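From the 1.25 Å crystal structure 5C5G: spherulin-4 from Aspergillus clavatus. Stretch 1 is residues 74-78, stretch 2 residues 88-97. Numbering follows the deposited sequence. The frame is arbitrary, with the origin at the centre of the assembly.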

# COMPACT_ATOMS: atom_id res chain seq x y z
N LEU A 74 1.34 -0.19 -7.46
CA LEU A 74 2.67 0.26 -7.04
C LEU A 74 3.61 -0.93 -7.04
O LEU A 74 3.23 -2.03 -6.64
CB LEU A 74 2.64 0.83 -5.62
CG LEU A 74 1.63 1.94 -5.33
CD1 LEU A 74 1.75 2.35 -3.87
CD2 LEU A 74 1.83 3.15 -6.19
N GLY A 75 4.85 -0.68 -7.43
CA GLY A 75 5.87 -1.71 -7.33
C GLY A 75 6.57 -1.69 -5.97
O GLY A 75 7.04 -0.64 -5.54
N TYR A 76 6.67 -2.84 -5.32
CA TYR A 76 7.38 -2.98 -4.05
C TYR A 76 8.89 -2.87 -4.25
O TYR A 76 9.45 -3.59 -5.09
CB TYR A 76 7.04 -4.35 -3.45
CG TYR A 76 7.76 -4.69 -2.16
CD1 TYR A 76 9.10 -5.06 -2.16
CD2 TYR A 76 7.07 -4.70 -0.96
CE1 TYR A 76 9.74 -5.38 -0.98
CE2 TYR A 76 7.71 -5.03 0.22
CZ TYR A 76 9.05 -5.35 0.21
OH TYR A 76 9.71 -5.67 1.37
N VAL A 77 9.53 -2.01 -3.46
CA VAL A 77 10.99 -1.91 -3.46
C VAL A 77 11.47 -1.83 -2.02
O VAL A 77 11.01 -0.98 -1.25
CB VAL A 77 11.48 -0.66 -4.23
CG1 VAL A 77 13.00 -0.53 -4.15
CG2 VAL A 77 11.03 -0.72 -5.69
N ALA A 78 12.40 -2.70 -1.64
CA ALA A 78 12.93 -2.68 -0.28
C ALA A 78 14.03 -1.63 -0.12
O ALA A 78 14.83 -1.43 -1.04
CB ALA A 78 13.50 -4.05 0.07
N GLU A 88 21.09 0.09 -5.95
CA GLU A 88 20.30 -1.14 -6.03
C GLU A 88 18.82 -0.82 -5.92
O GLU A 88 17.99 -1.39 -6.63
CB GLU A 88 20.73 -2.11 -4.93
CG GLU A 88 22.16 -2.61 -5.12
CD GLU A 88 22.70 -3.37 -3.92
OE1 GLU A 88 21.89 -3.85 -3.10
OE2 GLU A 88 23.94 -3.48 -3.81
N VAL A 89 18.49 0.13 -5.06
CA VAL A 89 17.11 0.59 -4.97
C VAL A 89 16.69 1.18 -6.32
O VAL A 89 15.61 0.88 -6.84
CB VAL A 89 16.96 1.64 -3.86
CG1 VAL A 89 15.56 2.19 -3.82
CG2 VAL A 89 17.30 1.03 -2.50
N ARG A 90 17.55 2.00 -6.91
CA ARG A 90 17.25 2.60 -8.20
C ARG A 90 17.08 1.54 -9.29
O ARG A 90 16.22 1.68 -10.15
CB ARG A 90 18.32 3.60 -8.57
CG ARG A 90 18.05 4.28 -9.88
CD ARG A 90 18.84 5.55 -10.00
NE ARG A 90 18.39 6.34 -11.14
CZ ARG A 90 18.59 7.65 -11.26
NH1 ARG A 90 19.22 8.32 -10.32
NH2 ARG A 90 18.14 8.28 -12.34
N ARG A 91 17.91 0.50 -9.28
CA ARG A 91 17.75 -0.58 -10.27
C ARG A 91 16.34 -1.14 -10.18
O ARG A 91 15.68 -1.37 -11.20
CB ARG A 91 18.78 -1.69 -10.07
CG ARG A 91 18.58 -2.89 -10.99
CD ARG A 91 17.66 -3.94 -10.39
NE ARG A 91 17.43 -5.03 -11.34
CZ ARG A 91 16.50 -5.96 -11.19
NH1 ARG A 91 16.36 -6.90 -12.10
NH2 ARG A 91 15.73 -5.96 -10.10
N ASP A 92 15.84 -1.34 -8.98
CA ASP A 92 14.51 -1.92 -8.83
C ASP A 92 13.44 -0.95 -9.34
O ASP A 92 12.50 -1.35 -10.03
CB ASP A 92 14.23 -2.32 -7.38
CG ASP A 92 15.00 -3.54 -6.94
OD1 ASP A 92 15.56 -4.26 -7.79
OD2 ASP A 92 15.03 -3.79 -5.71
N ILE A 93 13.55 0.33 -9.00
CA ILE A 93 12.60 1.32 -9.49
C ILE A 93 12.57 1.30 -11.01
O ILE A 93 11.50 1.29 -11.64
CB ILE A 93 12.99 2.74 -9.01
CG1 ILE A 93 12.89 2.85 -7.48
CG2 ILE A 93 12.09 3.78 -9.67
CD1 ILE A 93 13.54 4.12 -6.93
N GLU A 94 13.75 1.35 -11.61
CA GLU A 94 13.88 1.41 -13.06
C GLU A 94 13.37 0.15 -13.74
O GLU A 94 12.89 0.18 -14.86
CB GLU A 94 15.32 1.72 -13.45
CG GLU A 94 15.68 3.15 -13.08
CD GLU A 94 17.08 3.55 -13.43
OE1 GLU A 94 17.88 2.65 -13.77
OE2 GLU A 94 17.38 4.76 -13.37
N THR A 95 13.50 -0.98 -13.06
CA THR A 95 13.01 -2.25 -13.60
C THR A 95 11.49 -2.18 -13.73
O THR A 95 10.94 -2.45 -14.80
CB THR A 95 13.45 -3.43 -12.71
OG1 THR A 95 14.89 -3.50 -12.69
CG2 THR A 95 12.93 -4.74 -13.25
N TYR A 96 10.80 -1.80 -12.67
CA TYR A 96 9.35 -1.62 -12.77
C TYR A 96 8.99 -0.61 -13.85
O TYR A 96 8.05 -0.82 -14.63
CB TYR A 96 8.75 -1.13 -11.46
CG TYR A 96 8.63 -2.13 -10.33
CD1 TYR A 96 7.78 -3.23 -10.41
CD2 TYR A 96 9.36 -1.96 -9.16
CE1 TYR A 96 7.66 -4.12 -9.37
CE2 TYR A 96 9.25 -2.83 -8.12
CZ TYR A 96 8.39 -3.92 -8.21
OH TYR A 96 8.24 -4.83 -7.20
N ALA A 97 9.71 0.50 -13.89
CA ALA A 97 9.38 1.55 -14.83
C ALA A 97 9.48 1.09 -16.27
O ALA A 97 8.73 1.55 -17.12
CB ALA A 97 10.28 2.75 -14.63
O HOH W 1 13.26 -4.44 -3.69

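At the apolar centre of the contact lies Val77, a buried residue whose CA-to-CB bond points toward the helix and whose side chain is in its t rotamer. Val77 CG1 lies 3.7 Å from CG1 of Val89 and 3.9 Å from CB of Asp92, while Val77 CG2 sits 3.7 Å from CE2 of Tyr96, at the edge of the ring, and 4.4 Å from CG1 of Ile93. A branched aliphatic residue suits this position, since its two methyls together cover the helix surface from Val89 to Tyr96, both touching CB of Asp92, without requiring any polar partner. The strand of residues 74-78 packs nearly antiparallel to the helix of residues 88-97, with 171° between their N-to-C directions and 8.4 Å between the axes at closest approach. The contact buries 299 Å² summed over both sides, with Val77 (82 Å²) and Tyr96 (70 Å²) the most covered.

Gly75, also buried and two residues earlier on the same side of the strand, receives the face of the Tyr96 ring. CA of Gly75 stands 3.5 Å from the centroid of the Tyr96 ring, 14° off the normal, in a CH-pi contact. The absence of a side chain is what allows this approach: an ideally placed CB on Gly75 would point toward the helix and fall 2.6 Å from CD2 of Tyr96.

The same tyrosine carries the contact from apolar to polar. The Tyr96 side chain (chi1 -75°, m) reaches across to the strand, and OH of Tyr96 donates a hydrogen bond of 2.7 Å to the backbone O of Tyr76. The Tyr96 hydroxyl thus has an acceptor for its proton, while the CA-to-CB bond of Tyr76 itself points away from the helix.

Farther along the strand, a water completes the polar edge, accepting from N of Ala78 at 2.8 Å and donating to OD2 of Asp92 at 2.8 Å. The other carboxylate oxygen of Asp92, OD1, is 2.9 Å from NH2 of Arg91 in a salt bridge within the helix, so this buried acid has partners for both oxygens.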